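Local coordinates for protein malate oxidoreductase (Thermotoga maritima, PDB 1VL6) that probably catalyses the NAD-dependent oxidative decarboxylation of malate to pyruvate and carbon dioxide, as a malic enzyme, at residues K23-R27 with E97-F101; C148-L152 with F164-Q169. All blocks are in the same frame, centred on the assembly; numbering follows the deposited sequence.

Contact 1. Residues K23-R27 with E97-F101; sequences KGKIR and EGKAF
The backbone N of K25 gives a hydrogen bond to E97 OE1, 3.0 Å long with an N-H...O angle of 160°. The bond is nearly straight at the hydrogen, yet it meets the carboxylate from above its plane, 51° out of it. E97 OE1 also lies 3.4 Å from CA of G24, so OE1 meets the loop backbone at two neighbouring residues; OE2 is held by S67 OG of the second subunit.

The close part of the contact is where the methylene groups of K25 and E97 and the side chain of I26 meet. The I26 side chain lies across the E97 stem, its CG1 3.7 Å from E97 CG, while its CD1 reaches on to A100 CB at 3.8 Å, one helical turn along. From the preceding residue, K25 turns about its CG-CD bond (chi3 -106°), which brings its CE to 3.8 Å from E97 CB. The ammonium group ends 3.3 Å from the backbone N of G98, but both are donors; K25 NZ is satisfied instead by P94 O of the same helix and by L43 O of the second subunit.

Beyond K25 the fit is looser. F101 presents a ring edge to the carbonyl of K25, with 4.4 Å between CD2 and O, and packs on L30 of the second subunit. At the far end the partly exposed K23 turns away from the helix. Within the loop, R27 NH2 donates to G24 O at 3.0 Å, linking two of its residues.

All seven touching residues are buried, between helix 89-107 and the second subunit. This loop joins helix 15-22 to strand 27-29, with I26 and E97 both against P113 of strand 110-115; R27 pairs antiparallel with a strand of the second subunit, a pairing separate from the parallel sheet of strand 110-115.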
ATOM      1  N   LYS A  23       0.394 -15.662  -2.070  1.00 66.54           N
ATOM      2  CA  LYS A  23      -0.213 -16.124  -0.825  1.00 65.55           C
ATOM      3  C   LYS A  23      -1.381 -15.215  -0.511  1.00 63.69           C
ATOM      4  O   LYS A  23      -1.447 -14.651   0.551  1.00 65.99           O
ATOM      5  CB  LYS A  23       0.802 -16.186   0.346  1.00 68.03           C
ATOM      6  CG  LYS A  23       2.062 -17.129   0.171  1.00 75.44           C
ATOM      7  CD  LYS A  23       1.874 -18.550   0.782  1.00 73.77           C
ATOM      8  N   GLY A  24      -2.306 -15.069  -1.450  1.00 64.16           N
ATOM      9  CA  GLY A  24      -3.526 -14.253  -1.227  1.00 64.45           C
ATOM     10  C   GLY A  24      -3.520 -12.914  -1.961  1.00 64.52           C
ATOM     11  O   GLY A  24      -2.488 -12.341  -2.238  1.00 66.31           O
ATOM     12  N   LYS A  25      -4.694 -12.419  -2.294  1.00 65.00           N
ATOM     13  CA  LYS A  25      -4.832 -11.231  -3.126  1.00 67.56           C
ATOM     14  C   LYS A  25      -5.210 -10.015  -2.272  1.00 71.11           C
ATOM     15  O   LYS A  25      -5.287  -8.865  -2.779  1.00 70.79           O
ATOM     16  CB  LYS A  25      -5.896 -11.543  -4.184  1.00 67.99           C
ATOM     17  CG  LYS A  25      -5.587 -12.815  -4.957  1.00 63.17           C
ATOM     18  CD  LYS A  25      -6.652 -13.161  -5.960  1.00 66.53           C
ATOM     19  CE  LYS A  25      -7.481 -14.298  -5.510  1.00 63.33           C
ATOM     20  NZ  LYS A  25      -8.479 -14.645  -6.524  1.00 55.79           N
ATOM     21  N   ILE A  26      -5.415 -10.302  -0.973  1.00 74.90           N
ATOM     22  CA  ILE A  26      -5.842  -9.348   0.063  1.00 78.66           C
ATOM     23  C   ILE A  26      -4.691  -8.942   1.001  1.00 79.10           C
ATOM     24  O   ILE A  26      -4.111  -9.785   1.742  1.00 79.74           O
ATOM     25  CB  ILE A  26      -6.985  -9.993   0.925  1.00 83.29           C
ATOM     26  CG1 ILE A  26      -8.080 -10.512  -0.004  1.00 86.87           C
ATOM     27  CG2 ILE A  26      -7.574  -8.985   2.064  1.00 81.20           C
ATOM     28  CD1 ILE A  26      -9.438 -10.256   0.494  1.00 87.25           C
ATOM     29  N   ARG A  27      -4.349  -7.653   0.969  1.00 79.09           N
ATOM     30  CA  ARG A  27      -3.394  -7.078   1.929  1.00 80.23           C
ATOM     31  C   ARG A  27      -4.221  -6.207   2.888  1.00 79.50           C
ATOM     32  O   ARG A  27      -5.308  -5.732   2.505  1.00 81.89           O
ATOM     33  CB  ARG A  27      -2.366  -6.171   1.212  1.00 81.55           C
ATOM     34  CG  ARG A  27      -1.673  -6.774  -0.047  1.00 86.99           C
ATOM     35  CD  ARG A  27      -0.239  -7.377   0.204  1.00 89.28           C
ATOM     36  NE  ARG A  27       0.101  -8.472  -0.714  1.00 90.32           N
ATOM     37  CZ  ARG A  27      -0.552  -9.657  -0.779  1.00 87.02           C
ATOM     38  NH1 ARG A  27      -1.584  -9.917   0.013  1.00 79.59           N
ATOM     39  NH2 ARG A  27      -0.183 -10.582  -1.655  1.00 77.95           N
ATOM     40  N   GLU A  97     -11.852 -13.589  -2.574  1.00 62.69           N
ATOM     41  CA  GLU A  97     -10.676 -12.758  -2.574  1.00 63.04           C
ATOM     42  C   GLU A  97     -10.540 -12.023  -3.928  1.00 63.16           C
ATOM     43  O   GLU A  97     -10.214 -10.857  -3.986  1.00 63.85           O
ATOM     44  CB  GLU A  97      -9.444 -13.613  -2.311  1.00 63.73           C
ATOM     45  CG  GLU A  97      -9.158 -13.948  -0.869  1.00 59.51           C
ATOM     46  CD  GLU A  97      -7.688 -14.271  -0.600  1.00 60.66           C
ATOM     47  OE1 GLU A  97      -6.879 -14.406  -1.544  1.00 74.52           O
ATOM     48  OE2 GLU A  97      -7.322 -14.394   0.580  1.00 71.71           O
ATOM     49  N   GLY A  98     -10.770 -12.735  -5.015  1.00 64.08           N
ATOM     50  CA  GLY A  98     -10.803 -12.126  -6.322  1.00 63.82           C
ATOM     51  C   GLY A  98     -11.830 -11.012  -6.421  1.00 64.36           C
ATOM     52  O   GLY A  98     -11.522  -9.921  -6.855  1.00 65.51           O
ATOM     53  N   LYS A  99     -13.060 -11.275  -5.994  1.00 64.90           N
ATOM     54  CA  LYS A  99     -14.036 -10.210  -5.956  1.00 65.91           C
ATOM     55  C   LYS A  99     -13.561  -9.021  -5.128  1.00 64.70           C
ATOM     56  O   LYS A  99     -13.803  -7.878  -5.494  1.00 64.95           O
ATOM     57  CB  LYS A  99     -15.316 -10.688  -5.344  1.00 68.33           C
ATOM     58  CG  LYS A  99     -16.423 -10.727  -6.316  1.00 82.46           C
ATOM     59  CD  LYS A  99     -17.160  -9.422  -6.336  1.00 80.63           C
ATOM     60  CE  LYS A  99     -18.360  -9.610  -7.229  1.00 91.04           C
ATOM     61  NZ  LYS A  99     -19.343  -8.589  -6.876  1.00 90.81           N
ATOM     62  N   ALA A 100     -12.937  -9.282  -3.994  1.00 63.03           N
ATOM     63  CA  ALA A 100     -12.497  -8.182  -3.148  1.00 64.04           C
ATOM     64  C   ALA A 100     -11.473  -7.374  -3.920  1.00 63.87           C
ATOM     65  O   ALA A 100     -11.542  -6.160  -3.924  1.00 65.75           O
ATOM     66  CB  ALA A 100     -11.913  -8.689  -1.853  1.00 65.03           C
ATOM     67  N   PHE A 101     -10.554  -8.058  -4.597  1.00 62.85           N
ATOM     68  CA  PHE A 101      -9.517  -7.405  -5.382  1.00 62.54           C
ATOM     69  C   PHE A 101     -10.170  -6.487  -6.455  1.00 64.05           C
ATOM     70  O   PHE A 101      -9.755  -5.329  -6.640  1.00 63.19           O
ATOM     71  CB  PHE A 101      -8.594  -8.479  -5.979  1.00 62.81           C
ATOM     72  CG  PHE A 101      -7.713  -7.994  -7.116  1.00 66.76           C
ATOM     73  CD1 PHE A 101      -8.196  -7.928  -8.403  1.00 66.14           C
ATOM     74  CD2 PHE A 101      -6.388  -7.659  -6.897  1.00 69.27           C
ATOM     75  CE1 PHE A 101      -7.388  -7.492  -9.428  1.00 71.12           C
ATOM     76  CE2 PHE A 101      -5.578  -7.222  -7.921  1.00 63.51           C
ATOM     77  CZ  PHE A 101      -6.066  -7.129  -9.177  1.00 65.01           C
TER

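Contact 2. Residues C148-L152 with F164-Q169; sequences CFRIL and FHDDQQ
Q168 reaches across to helix 147-158 and meets C148, F149 and L152. From CB its CG stands beside the backbone N (chi1 -66°), and the chain then runs extended. CD approaches L152 CD2 at 3.9 Å. OE1 comes up to the edge of the F149 ring, 3.5 Å from CD1, with the amide and ring planes 86° apart; it also accepts from N206 ND2. NE2 gives two hydrogen bonds, a bent one to C148 O at 2.9 Å and a straighter one to H165 ND1 at 3.0 Å. The second lies close to the imidazole plane; the first comes from above the C148 carbonyl plane, 73° out of it, on the face opposite L152 N, the carbonyl's helical donor. With both amide atoms engaged, the rotation of the Q168 end group is fixed.

L152 fills the neighbouring place: its CD2 lies 3.6 Å from Q169 CD, the two side chains coming from opposite directions. Q169 OE1 is in turn gripped by H165 N at 2.8 Å.

The contact thus packs the helix of the beta-alpha-beta unit 137-140, 147-158, 163-165 against the end of its second strand and the first turn of helix 166-186.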
ATOM      1  N   CYS A 148     -31.449 -17.861  -2.254  1.00 61.59           N
ATOM      2  CA  CYS A 148     -30.926 -16.512  -2.338  1.00 62.38           C
ATOM      3  C   CYS A 148     -32.046 -15.474  -2.552  1.00 61.12           C
ATOM      4  O   CYS A 148     -31.867 -14.290  -2.361  1.00 60.86           O
ATOM      5  CB  CYS A 148     -29.899 -16.428  -3.480  1.00 64.06           C
ATOM      6  SG  CYS A 148     -30.682 -16.792  -5.038  1.00 60.29           S
ATOM      7  N   PHE A 149     -33.201 -15.894  -2.994  1.00 60.66           N
ATOM      8  CA  PHE A 149     -34.243 -14.912  -3.183  1.00 61.39           C
ATOM      9  C   PHE A 149     -34.674 -14.345  -1.831  1.00 62.92           C
ATOM     10  O   PHE A 149     -34.674 -13.129  -1.607  1.00 63.15           O
ATOM     11  CB  PHE A 149     -35.435 -15.545  -3.909  1.00 61.65           C
ATOM     12  CG  PHE A 149     -35.127 -15.990  -5.331  1.00 62.84           C
ATOM     13  CD1 PHE A 149     -34.605 -15.113  -6.244  1.00 59.35           C
ATOM     14  CD2 PHE A 149     -35.375 -17.291  -5.738  1.00 64.59           C
ATOM     15  CE1 PHE A 149     -34.335 -15.524  -7.548  1.00 71.63           C
ATOM     16  CE2 PHE A 149     -35.118 -17.703  -7.047  1.00 58.35           C
ATOM     17  CZ  PHE A 149     -34.609 -16.829  -7.945  1.00 60.27           C
ATOM     18  N   ARG A 150     -35.008 -15.256  -0.922  1.00 65.14           N
ATOM     19  CA  ARG A 150     -35.457 -14.900   0.424  1.00 66.83           C
ATOM     20  C   ARG A 150     -34.319 -14.188   1.148  1.00 64.38           C
ATOM     21  O   ARG A 150     -34.566 -13.194   1.852  1.00 64.44           O
ATOM     22  CB  ARG A 150     -35.881 -16.148   1.222  1.00 67.69           C
ATOM     23  CG  ARG A 150     -37.380 -16.300   1.575  1.00 76.64           C
ATOM     24  CD  ARG A 150     -37.796 -17.736   2.151  1.00 73.78           C
ATOM     25  NE  ARG A 150     -38.232 -18.719   1.123  1.00 88.25           N
ATOM     26  CZ  ARG A 150     -37.444 -19.612   0.430  1.00 94.30           C
ATOM     27  NH1 ARG A 150     -36.125 -19.706   0.601  1.00 90.78           N
ATOM     28  NH2 ARG A 150     -37.997 -20.432  -0.471  1.00 95.13           N
ATOM     29  N   ILE A 151     -33.080 -14.669   0.958  1.00 61.08           N
ATOM     30  CA  ILE A 151     -31.961 -14.078   1.681  1.00 60.94           C
ATOM     31  C   ILE A 151     -31.764 -12.606   1.286  1.00 61.84           C
ATOM     32  O   ILE A 151     -31.660 -11.721   2.143  1.00 62.30           O
ATOM     33  CB  ILE A 151     -30.682 -14.893   1.487  1.00 61.66           C
ATOM     34  CG1 ILE A 151     -30.839 -16.260   2.154  1.00 61.63           C
ATOM     35  CG2 ILE A 151     -29.480 -14.164   2.095  1.00 60.53           C
ATOM     36  CD1 ILE A 151     -29.676 -17.185   1.926  1.00 65.62           C
ATOM     37  N   LEU A 152     -31.740 -12.331  -0.005  1.00 61.59           N
ATOM     38  CA  LEU A 152     -31.624 -10.948  -0.445  1.00 61.73           C
ATOM     39  C   LEU A 152     -32.753 -10.068   0.082  1.00 61.39           C
ATOM     40  O   LEU A 152     -32.522  -9.004   0.573  1.00 61.16           O
ATOM     41  CB  LEU A 152     -31.585 -10.855  -1.965  1.00 59.98           C
ATOM     42  CG  LEU A 152     -31.466  -9.435  -2.516  1.00 57.27           C
ATOM     43  CD1 LEU A 152     -30.166  -8.852  -1.991  1.00 66.24           C
ATOM     44  CD2 LEU A 152     -31.502  -9.449  -4.044  1.00 59.28           C
ATOM     45  N   PHE A 164     -26.595  -6.115  -1.783  1.00 64.69           N
ATOM     46  CA  PHE A 164     -26.597  -6.317  -3.213  1.00 63.55           C
ATOM     47  C   PHE A 164     -26.153  -7.751  -3.444  1.00 64.61           C
ATOM     48  O   PHE A 164     -25.189  -8.180  -2.809  1.00 67.11           O
ATOM     49  CB  PHE A 164     -25.561  -5.376  -3.805  1.00 61.50           C
ATOM     50  CG  PHE A 164     -25.424  -5.438  -5.308  1.00 59.59           C
ATOM     51  CD1 PHE A 164     -26.426  -4.945  -6.141  1.00 59.67           C
ATOM     52  CD2 PHE A 164     -24.272  -5.921  -5.889  1.00 62.46           C
ATOM     53  CE1 PHE A 164     -26.283  -4.976  -7.521  1.00 64.60           C
ATOM     54  CE2 PHE A 164     -24.112  -5.952  -7.285  1.00 58.28           C
ATOM     55  CZ  PHE A 164     -25.124  -5.478  -8.098  1.00 63.67           C
ATOM     56  N   HIS A 165     -26.840  -8.483  -4.324  1.00 63.36           N
ATOM     57  CA  HIS A 165     -26.371  -9.815  -4.798  1.00 62.92           C
ATOM     58  C   HIS A 165     -26.114  -9.797  -6.305  1.00 64.54           C
ATOM     59  O   HIS A 165     -27.059  -9.696  -7.098  1.00 67.21           O
ATOM     60  CB  HIS A 165     -27.397 -10.890  -4.457  1.00 62.05           C
ATOM     61  CG  HIS A 165     -26.987 -12.274  -4.832  1.00 55.93           C
ATOM     62  ND1 HIS A 165     -27.897 -13.296  -4.955  1.00 61.44           N
ATOM     63  CD2 HIS A 165     -25.779 -12.813  -5.109  1.00 72.78           C
ATOM     64  CE1 HIS A 165     -27.266 -14.410  -5.283  1.00 70.58           C
ATOM     65  NE2 HIS A 165     -25.978 -14.143  -5.397  1.00 69.87           N
ATOM     66  N   ASP A 166     -24.845  -9.846  -6.692  1.00 64.34           N
ATOM     67  CA  ASP A 166     -24.471  -9.793  -8.103  1.00 65.78           C
ATOM     68  C   ASP A 166     -25.301 -10.590  -9.055  1.00 63.46           C
ATOM     69  O   ASP A 166     -25.802 -10.069 -10.033  1.00 61.91           O
ATOM     70  CB  ASP A 166     -23.085 -10.361  -8.325  1.00 69.67           C
ATOM     71  CG  ASP A 166     -22.066  -9.373  -8.126  1.00 72.87           C
ATOM     72  OD1 ASP A 166     -21.663  -9.143  -6.967  1.00 75.31           O
ATOM     73  OD2 ASP A 166     -21.680  -8.746  -9.143  1.00 88.54           O
ATOM     74  N   ASP A 167     -25.334 -11.886  -8.812  1.00 62.18           N
ATOM     75  CA  ASP A 167     -25.902 -12.825  -9.764  1.00 63.99           C
ATOM     76  C   ASP A 167     -27.351 -12.544 -10.032  1.00 62.53           C
ATOM     77  O   ASP A 167     -27.870 -12.912 -11.073  1.00 65.63           O
ATOM     78  CB  ASP A 167     -25.748 -14.251  -9.233  1.00 67.58           C
ATOM     79  CG  ASP A 167     -24.276 -14.634  -9.067  1.00 84.50           C
ATOM     80  OD1 ASP A 167     -23.723 -14.845 -10.190  1.00 83.12           O
ATOM     81  OD2 ASP A 167     -23.619 -14.639  -7.939  1.00 84.69           O
ATOM     82  N   GLN A 168     -28.001 -11.881  -9.097  1.00 61.93           N
ATOM     83  CA  GLN A 168     -29.363 -11.445  -9.253  1.00 61.34           C
ATOM     84  C   GLN A 168     -29.396 -10.066  -9.860  1.00 60.33           C
ATOM     85  O   GLN A 168     -29.863  -9.909 -10.982  1.00 59.78           O
ATOM     86  CB  GLN A 168     -30.071 -11.435  -7.882  1.00 63.26           C
ATOM     87  CG  GLN A 168     -30.269 -12.805  -7.203  1.00 61.66           C
ATOM     88  CD  GLN A 168     -31.297 -12.748  -6.061  1.00 63.09           C
ATOM     89  OE1 GLN A 168     -32.439 -12.355  -6.276  1.00 53.31           O
ATOM     90  NE2 GLN A 168     -30.895 -13.167  -4.869  1.00 67.42           N
ATOM     91  N   GLN A 169     -28.925  -9.069  -9.106  1.00 59.72           N
ATOM     92  CA  GLN A 169     -29.173  -7.640  -9.448  1.00 59.32           C
ATOM     93  C   GLN A 169     -28.168  -7.110 -10.473  1.00 60.93           C
ATOM     94  O   GLN A 169     -28.515  -6.348 -11.371  1.00 62.39           O
ATOM     95  CB  GLN A 169     -29.222  -6.730  -8.183  1.00 56.26           C
ATOM     96  CG  GLN A 169     -30.303  -7.189  -7.176  1.00 53.16           C
ATOM     97  CD  GLN A 169     -30.107  -6.670  -5.773  1.00 58.21           C
ATOM     98  OE1 GLN A 169     -29.079  -6.935  -5.164  1.00 62.82           O
ATOM     99  NE2 GLN A 169     -31.073  -5.891  -5.267  1.00 56.27           N
TER

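How the contacts relate
From the N terminus, the loop after helix 15-22 meets helix 89-107 in contact 1, closing a long excursion of 69 residues that includes strand 71-76. The chain then passes through strand 110-115, helix 121-130 and strand 137-140 before contact 2 closes a short loop of 11 residues between helix 147-158 and the end of strand 163-165 with the start of helix 166-186. The two are in series, neither nested nor crossed, with centres about 22 Å apart. In the four-stranded parallel sheet, contact 1 lies against outer strand 110-115, whereas contact 2 includes the end of the other outer strand, 163-165. A salt bridge from K99 NZ to D166 OD1 joins them, although its modelled length is doubtfully short.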